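PDB 6C46: dTDP-4-dehydrorhamnose 3,5-epimerase from Elizabethkingia anophelis NUHP1, which probably catalyses the epimerization at C3' and C5' of dTDP-4-dehydro-6-deoxy-glucose, yielding dTDP-4-dehydro-rhamnose on the pathway to dTDP-L-rhamnose. Local coordinates for residues Phe53-Gly64 with Val131-Cys142. Residues are numbered along the deposited sequence; the frame is centred on the assembly and turned at random. Where two conformers were deposited one is given.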
ATOM      1  N   PHE A  53       4.649   8.310   5.474  1.00 11.56           N
ATOM      2  CA  PHE A  53       5.255   7.719   4.282  1.00 13.21           C
ATOM      3  C   PHE A  53       4.869   8.503   3.032  1.00 15.23           C
ATOM      4  O   PHE A  53       3.726   8.952   2.906  1.00 17.96           O
ATOM      5  CB  PHE A  53       4.852   6.249   4.171  1.00 14.73           C
ATOM      6  CG  PHE A  53       5.449   5.425   5.294  1.00 17.15           C
ATOM      7  CD1 PHE A  53       6.736   4.923   5.196  1.00 16.83           C
ATOM      8  CD2 PHE A  53       4.760   5.271   6.486  1.00 10.63           C
ATOM      9  CE1 PHE A  53       7.316   4.215   6.260  1.00 18.61           C
ATOM     10  CE2 PHE A  53       5.324   4.563   7.563  1.00 18.71           C
ATOM     11  CZ  PHE A  53       6.605   4.029   7.439  1.00 17.88           C
ATOM     12  N   VAL A  54       5.838   8.679   2.125  1.00 12.92           N
ATOM     13  CA  VAL A  54       5.706   9.582   0.985  1.00 14.91           C
ATOM     14  C   VAL A  54       5.842   8.874  -0.355  1.00 16.64           C
ATOM     15  O   VAL A  54       5.634   9.508  -1.407  1.00 17.48           O
ATOM     16  CB  VAL A  54       6.743  10.729   1.048  1.00 15.64           C
ATOM     17  CG1 VAL A  54       6.555  11.578   2.302  1.00 17.41           C
ATOM     18  CG2 VAL A  54       8.159  10.164   0.971  1.00 18.13           C
ATOM     19  N   GLN A  55       6.232   7.608  -0.368  1.00 13.69           N
ATOM     20  CA  GLN A  55       6.484   6.908  -1.609  1.00 14.68           C
ATOM     21  C   GLN A  55       6.155   5.440  -1.381  1.00 19.61           C
ATOM     22  O   GLN A  55       6.448   4.897  -0.312  1.00 22.30           O
ATOM     23  CB  GLN A  55       7.941   7.048  -2.031  1.00 21.18           C
ATOM     24  CG  GLN A  55       8.268   6.233  -3.235  1.00 31.12           C
ATOM     25  CD  GLN A  55       9.748   6.090  -3.447  1.00 42.39           C
ATOM     26  OE1 GLN A  55      10.434   5.433  -2.662  1.00 35.93           O
ATOM     27  NE2 GLN A  55      10.254   6.695  -4.512  1.00 45.14           N
ATOM     28  N   ASP A  56       5.534   4.812  -2.368  1.00 16.24           N
ATOM     29  CA  ASP A  56       5.229   3.383  -2.336  1.00 14.85           C
ATOM     30  C   ASP A  56       5.826   2.738  -3.573  1.00 20.27           C
ATOM     31  O   ASP A  56       5.623   3.240  -4.683  1.00 18.90           O
ATOM     32  CB  ASP A  56       3.714   3.126  -2.320  1.00 31.11           C
ATOM     33  CG  ASP A  56       3.011   3.834  -1.177  1.00 47.94           C
ATOM     34  OD1 ASP A  56       3.703   4.343  -0.271  1.00 54.92           O
ATOM     35  OD2 ASP A  56       1.764   3.890  -1.186  1.00 52.92           O
ATOM     36  N   ASN A  57       6.525   1.611  -3.387  1.00 14.58           N
ATOM     37  CA  ASN A  57       7.210   0.921  -4.472  1.00 18.03           C
ATOM     38  C   ASN A  57       6.788  -0.539  -4.477  1.00 19.38           C
ATOM     39  O   ASN A  57       6.534  -1.128  -3.422  1.00 20.59           O
ATOM     40  CB  ASN A  57       8.736   1.002  -4.305  1.00 23.77           C
ATOM     41  CG  ASN A  57       9.213   2.420  -4.059  1.00 27.09           C
ATOM     42  OD1 ASN A  57       9.324   3.195  -4.991  1.00 22.59           O
ATOM     43  ND2 ASN A  57       9.503   2.759  -2.794  1.00 27.49           N
ATOM     44  N   ILE A  58       6.747  -1.124  -5.665  1.00 16.96           N
ATOM     45  CA  ILE A  58       6.351  -2.515  -5.849  1.00 18.26           C
ATOM     46  C   ILE A  58       7.398  -3.212  -6.703  1.00 17.59           C
ATOM     47  O   ILE A  58       7.833  -2.675  -7.729  1.00 18.05           O
ATOM     48  CB  ILE A  58       4.967  -2.626  -6.526  1.00 19.10           C
ATOM     49  CG1 ILE A  58       3.881  -1.961  -5.667  1.00 19.68           C
ATOM     50  CG2 ILE A  58       4.610  -4.087  -6.780  1.00 22.47           C
ATOM     51  CD1 ILE A  58       3.564  -2.750  -4.373  1.00 22.51           C
ATOM     52  N   SER A  59       7.756  -4.439  -6.325  1.00 15.32           N
ATOM     53  CA  SER A  59       8.545  -5.259  -7.233  1.00 21.48           C
ATOM     54  C   SER A  59       8.030  -6.689  -7.209  1.00 20.16           C
ATOM     55  O   SER A  59       7.487  -7.150  -6.205  1.00 20.70           O
ATOM     56  CB  SER A  59      10.035  -5.212  -6.872  1.00 23.90           C
ATOM     57  OG  SER A  59      10.243  -5.808  -5.623  1.00 23.40           O
ATOM     58  N   LYS A  60       8.180  -7.368  -8.341  1.00 17.88           N
ATOM     59  CA  LYS A  60       7.897  -8.788  -8.479  1.00 20.79           C
ATOM     60  C   LYS A  60       9.173  -9.447  -8.967  1.00 26.10           C
ATOM     61  O   LYS A  60       9.783  -8.958  -9.924  1.00 24.01           O
ATOM     62  CB  LYS A  60       6.766  -9.042  -9.469  1.00 18.95           C
ATOM     63  CG  LYS A  60       6.531 -10.539  -9.787  1.00 27.88           C
ATOM     64  CD  LYS A  60       5.169 -10.773 -10.445  1.00 30.59           C
ATOM     65  CE  LYS A  60       5.018 -12.207 -10.917  1.00 35.83           C
ATOM     66  NZ  LYS A  60       3.703 -12.434 -11.582  1.00 44.78           N
ATOM     67  N   SER A  61       9.579 -10.538  -8.309  1.00 21.65           N
ATOM     68  CA  SER A  61      10.838 -11.215  -8.621  1.00 25.97           C
ATOM     69  C   SER A  61      10.640 -12.709  -8.452  1.00 24.68           C
ATOM     70  O   SER A  61       9.702 -13.158  -7.783  1.00 23.17           O
ATOM     71  CB  SER A  61      11.992 -10.733  -7.718  1.00 23.52           C
ATOM     72  OG  SER A  61      11.927  -9.334  -7.495  1.00 36.35           O
ATOM     73  N   SER A  62      11.535 -13.486  -9.053  1.00 21.92           N
ATOM     74  CA  SER A  62      11.412 -14.935  -9.044  0.51 23.77           C
ATOM     75  C   SER A  62      12.236 -15.545  -7.913  1.00 23.81           C
ATOM     76  O   SER A  62      13.080 -14.883  -7.305  1.00 21.29           O
ATOM     77  CB  SER A  62      11.843 -15.509 -10.391  0.51 26.96           C
ATOM     78  OG  SER A  62      11.110 -14.894 -11.427  0.51 29.56           O
ATOM     79  N   TYR A  63      11.979 -16.837  -7.653  1.00 26.69           N
ATOM     80  CA  TYR A  63      12.644 -17.588  -6.589  1.00 28.60           C
ATOM     81  C   TYR A  63      14.151 -17.347  -6.574  1.00 26.25           C
ATOM     82  O   TYR A  63      14.827 -17.474  -7.597  1.00 23.09           O
ATOM     83  CB  TYR A  63      12.377 -19.101  -6.751  1.00 23.65           C
ATOM     84  CG  TYR A  63      13.269 -19.894  -5.831  1.00 24.10           C
ATOM     85  CD1 TYR A  63      14.327 -20.666  -6.324  1.00 30.98           C
ATOM     86  CD2 TYR A  63      13.096 -19.812  -4.456  1.00 23.59           C
ATOM     87  CE1 TYR A  63      15.172 -21.359  -5.452  1.00 33.81           C
ATOM     88  CE2 TYR A  63      13.927 -20.488  -3.582  1.00 26.30           C
ATOM     89  CZ  TYR A  63      14.962 -21.259  -4.077  1.00 29.17           C
ATOM     90  OH  TYR A  63      15.764 -21.930  -3.170  1.00 28.87           O
ATOM     91  N   GLY A  64      14.678 -17.015  -5.405  1.00 25.17           N
ATOM     92  CA  GLY A  64      16.115 -16.913  -5.228  1.00 26.49           C
ATOM     93  C   GLY A  64      16.685 -15.546  -5.519  1.00 25.13           C
ATOM     94  O   GLY A  64      17.841 -15.274  -5.160  1.00 20.94           O
ATOM     95  N   VAL A 131      13.672 -13.938  -2.290  1.00 18.35           N
ATOM     96  CA  VAL A 131      12.378 -14.516  -2.642  1.00 20.08           C
ATOM     97  C   VAL A 131      12.415 -15.997  -2.306  1.00 25.15           C
ATOM     98  O   VAL A 131      13.280 -16.727  -2.794  1.00 23.68           O
ATOM     99  CB  VAL A 131      12.053 -14.293  -4.126  1.00 23.59           C
ATOM    100  CG1 VAL A 131      10.794 -15.048  -4.492  1.00 19.92           C
ATOM    101  CG2 VAL A 131      11.899 -12.773  -4.421  1.00 19.93           C
ATOM    102  N   LEU A 132      11.472 -16.446  -1.485  1.00 22.23           N
ATOM    103  CA  LEU A 132      11.412 -17.852  -1.091  1.00 19.41           C
ATOM    104  C   LEU A 132      10.483 -18.680  -1.959  1.00 21.11           C
ATOM    105  O   LEU A 132      10.662 -19.903  -2.058  1.00 21.97           O
ATOM    106  CB  LEU A 132      10.937 -17.960   0.357  1.00 28.33           C
ATOM    107  CG  LEU A 132      11.756 -17.175   1.367  1.00 26.06           C
ATOM    108  CD1 LEU A 132      11.070 -17.260   2.721  1.00 25.41           C
ATOM    109  CD2 LEU A 132      13.169 -17.753   1.424  1.00 21.62           C
ATOM    110  N   SER A 133       9.454 -18.058  -2.535  1.00 21.59           N
ATOM    111  CA  SER A 133       8.466 -18.768  -3.338  1.00 22.12           C
ATOM    112  C   SER A 133       8.818 -18.717  -4.825  1.00 22.58           C
ATOM    113  O   SER A 133       9.809 -18.115  -5.233  1.00 21.47           O
ATOM    114  CB  SER A 133       7.088 -18.186  -3.067  1.00 24.97           C
ATOM    115  OG  SER A 133       7.183 -16.774  -3.075  1.00 23.84           O
ATOM    116  N   GLU A 134       7.985 -19.346  -5.659  1.00 22.90           N
ATOM    117  CA  GLU A 134       8.269 -19.361  -7.092  1.00 31.26           C
ATOM    118  C   GLU A 134       8.423 -17.939  -7.630  1.00 31.11           C
ATOM    119  O   GLU A 134       9.366 -17.640  -8.370  1.00 22.93           O
ATOM    120  CB  GLU A 134       7.161 -20.118  -7.833  1.00 34.08           C
ATOM    121  CG  GLU A 134       7.479 -20.452  -9.273  1.00 53.08           C
ATOM    122  CD  GLU A 134       6.433 -21.379  -9.919  1.00 65.56           C
ATOM    123  OE1 GLU A 134       5.521 -21.855  -9.201  1.00 64.87           O
ATOM    124  OE2 GLU A 134       6.532 -21.633 -11.144  1.00 67.31           O
ATOM    125  N   THR A 135       7.517 -17.044  -7.245  1.00 24.78           N
ATOM    126  CA  THR A 135       7.647 -15.607  -7.463  1.00 20.46           C
ATOM    127  C   THR A 135       7.031 -14.911  -6.260  1.00 20.73           C
ATOM    128  O   THR A 135       6.262 -15.511  -5.506  1.00 25.01           O
ATOM    129  CB  THR A 135       6.931 -15.103  -8.734  1.00 28.28           C
ATOM    130  OG1 THR A 135       5.515 -15.245  -8.562  1.00 32.59           O
ATOM    131  CG2 THR A 135       7.347 -15.883  -9.967  1.00 31.31           C
ATOM    132  N   ALA A 136       7.370 -13.634  -6.082  1.00 18.04           N
ATOM    133  CA  ALA A 136       6.795 -12.874  -4.983  1.00 17.02           C
ATOM    134  C   ALA A 136       6.644 -11.419  -5.390  1.00 18.94           C
ATOM    135  O   ALA A 136       7.476 -10.878  -6.124  1.00 19.52           O
ATOM    136  CB  ALA A 136       7.647 -12.949  -3.716  1.00 16.26           C
ATOM    137  N   VAL A 137       5.583 -10.784  -4.893  1.00 16.55           N
ATOM    138  CA  VAL A 137       5.389  -9.347  -5.054  1.00 14.89           C
ATOM    139  C   VAL A 137       5.695  -8.696  -3.710  1.00 21.14           C
ATOM    140  O   VAL A 137       5.160  -9.101  -2.665  1.00 18.33           O
ATOM    141  CB  VAL A 137       3.979  -8.999  -5.573  1.00 17.02           C
ATOM    142  CG1 VAL A 137       3.776  -7.486  -5.629  1.00 19.13           C
ATOM    143  CG2 VAL A 137       3.814  -9.533  -6.996  1.00 20.04           C
ATOM    144  N   PHE A 138       6.620  -7.743  -3.734  1.00 17.63           N
ATOM    145  CA  PHE A 138       7.174  -7.116  -2.541  1.00 15.70           C
ATOM    146  C   PHE A 138       6.750  -5.657  -2.542  1.00 20.01           C
ATOM    147  O   PHE A 138       6.863  -4.987  -3.568  1.00 24.21           O
ATOM    148  CB  PHE A 138       8.710  -7.225  -2.548  1.00 12.79           C
ATOM    149  CG  PHE A 138       9.384  -6.690  -1.295  1.00 22.46           C
ATOM    150  CD1 PHE A 138       9.378  -7.435  -0.112  1.00 19.36           C
ATOM    151  CD2 PHE A 138      10.101  -5.489  -1.327  1.00 23.60           C
ATOM    152  CE1 PHE A 138      10.042  -6.968   1.032  1.00 19.99           C
ATOM    153  CE2 PHE A 138      10.772  -5.016  -0.168  1.00 21.64           C
ATOM    154  CZ  PHE A 138      10.723  -5.773   1.010  1.00 20.15           C
ATOM    155  N   SER A 139       6.270  -5.168  -1.410  1.00 19.20           N
ATOM    156  CA  SER A 139       5.811  -3.787  -1.291  1.00 17.57           C
ATOM    157  C   SER A 139       6.680  -3.070  -0.270  1.00 16.19           C
ATOM    158  O   SER A 139       6.901  -3.584   0.833  1.00 16.83           O
ATOM    159  CB  SER A 139       4.339  -3.749  -0.864  1.00 20.98           C
ATOM    160  OG  SER A 139       4.020  -2.538  -0.201  1.00 25.11           O
ATOM    161  N   TYR A 140       7.195  -1.897  -0.624  1.00 18.68           N
ATOM    162  CA  TYR A 140       7.886  -1.119   0.397  1.00 20.30           C
ATOM    163  C   TYR A 140       7.495   0.344   0.290  1.00 22.44           C
ATOM    164  O   TYR A 140       7.531   0.929  -0.795  1.00 25.93           O
ATOM    165  CB  TYR A 140       9.410  -1.302   0.352  1.00 23.23           C
ATOM    166  CG  TYR A 140      10.167  -1.023  -0.920  1.00 26.26           C
ATOM    167  CD1 TYR A 140      11.015   0.083  -1.002  1.00 32.00           C
ATOM    168  CD2 TYR A 140      10.107  -1.888  -2.008  1.00 24.76           C
ATOM    169  CE1 TYR A 140      11.744   0.347  -2.137  1.00 34.25           C
ATOM    170  CE2 TYR A 140      10.831  -1.636  -3.149  1.00 40.58           C
ATOM    171  CZ  TYR A 140      11.650  -0.515  -3.210  1.00 46.07           C
ATOM    172  OH  TYR A 140      12.378  -0.254  -4.344  1.00 49.56           O
ATOM    173  N   LYS A 141       7.057   0.894   1.415  1.00 18.64           N
ATOM    174  CA  LYS A 141       6.749   2.308   1.572  1.00 18.43           C
ATOM    175  C   LYS A 141       7.943   2.968   2.235  1.00 22.85           C
ATOM    176  O   LYS A 141       8.511   2.419   3.189  1.00 17.60           O
ATOM    177  CB  LYS A 141       5.505   2.509   2.439  1.00 24.29           C
ATOM    178  CG  LYS A 141       4.308   1.601   2.088  1.00 33.55           C
ATOM    179  CD  LYS A 141       3.013   2.035   2.804  1.00 48.96           C
ATOM    180  CE  LYS A 141       2.492   3.400   2.321  1.00 58.93           C
ATOM    181  NZ  LYS A 141       1.204   3.860   2.940  1.00 55.84           N
ATOM    182  N   CYS A 142       8.311   4.150   1.753  1.00 13.91           N
ATOM    183  CA  CYS A 142       9.479   4.851   2.268  1.00 14.33           C
ATOM    184  C   CYS A 142       9.048   6.179   2.844  1.00 16.86           C
ATOM    185  O   CYS A 142       8.200   6.856   2.257  1.00 12.72           O
ATOM    186  CB  CYS A 142      10.505   5.107   1.185  1.00 16.92           C
ATOM    187  SG  CYS A 142      11.098   3.590   0.410  1.00 25.67           S
TER
HETATM  188  O   HOH W   1       3.970  -0.045  -1.823  1.00 39.27           O
HETATM  189  O   HOH W   2      10.030  -8.744  -5.631  1.00 21.59           O
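Asn57 and Tyr140 form a hydrogen-bonded pair in an antiparallel ladder of the cupin jelly roll, where strand 135-142 lies beside strand 55-62. The sheet continues past 55-62 into the second subunit. Tyr140, the predicted proton donor, swings CG between its own N and carbonyl carbon (chi1 56°), which folds the phenol back across the neighbouring strand. Asn57 CB then sits over one ring face, 3.6 Å from the centroid, a CH-pi contact; the amide plane is turned 34° from the ring. The short polar side chain of Asn57 suits this place, as its methylene backs the ring while ND2 gives a 2.8 Å hydrogen bond to Gln55 OE1. That bond lies in the Asn57 amide plane but reaches OE1 from above its carbonyl plane, and it helps fix the amide's rotation; Gln55 NE2 bonds Glu36 of the second subunit.

Farther along the same face, serine suits its two places because both hydroxyls hydrogen-bond water 2, which lies 2.7 Å from Ser61 OG and also binds Ser59 OG.

On the other face, Asp56, Ile58 and Lys60 pack on tyrosines of the second subunit. Branched Ile58 and Val137 meet methyl to methyl, CG2 to CG1 at 3.7 Å. Lys141, bent at chi3 (67°), is long enough to lay its methylenes along Asp56, CE 3.0 Å from OD1, while NZ goes on to a salt bridge with Asp56 of the second subunit.

At one end, Val54 and Gln55 both oppose Cys142 in a classic beta bulge: Cys142 O takes a nearly straight bond from Val54 N, 3.0 Å, and a weak one from Gln55 N, 3.4 Å.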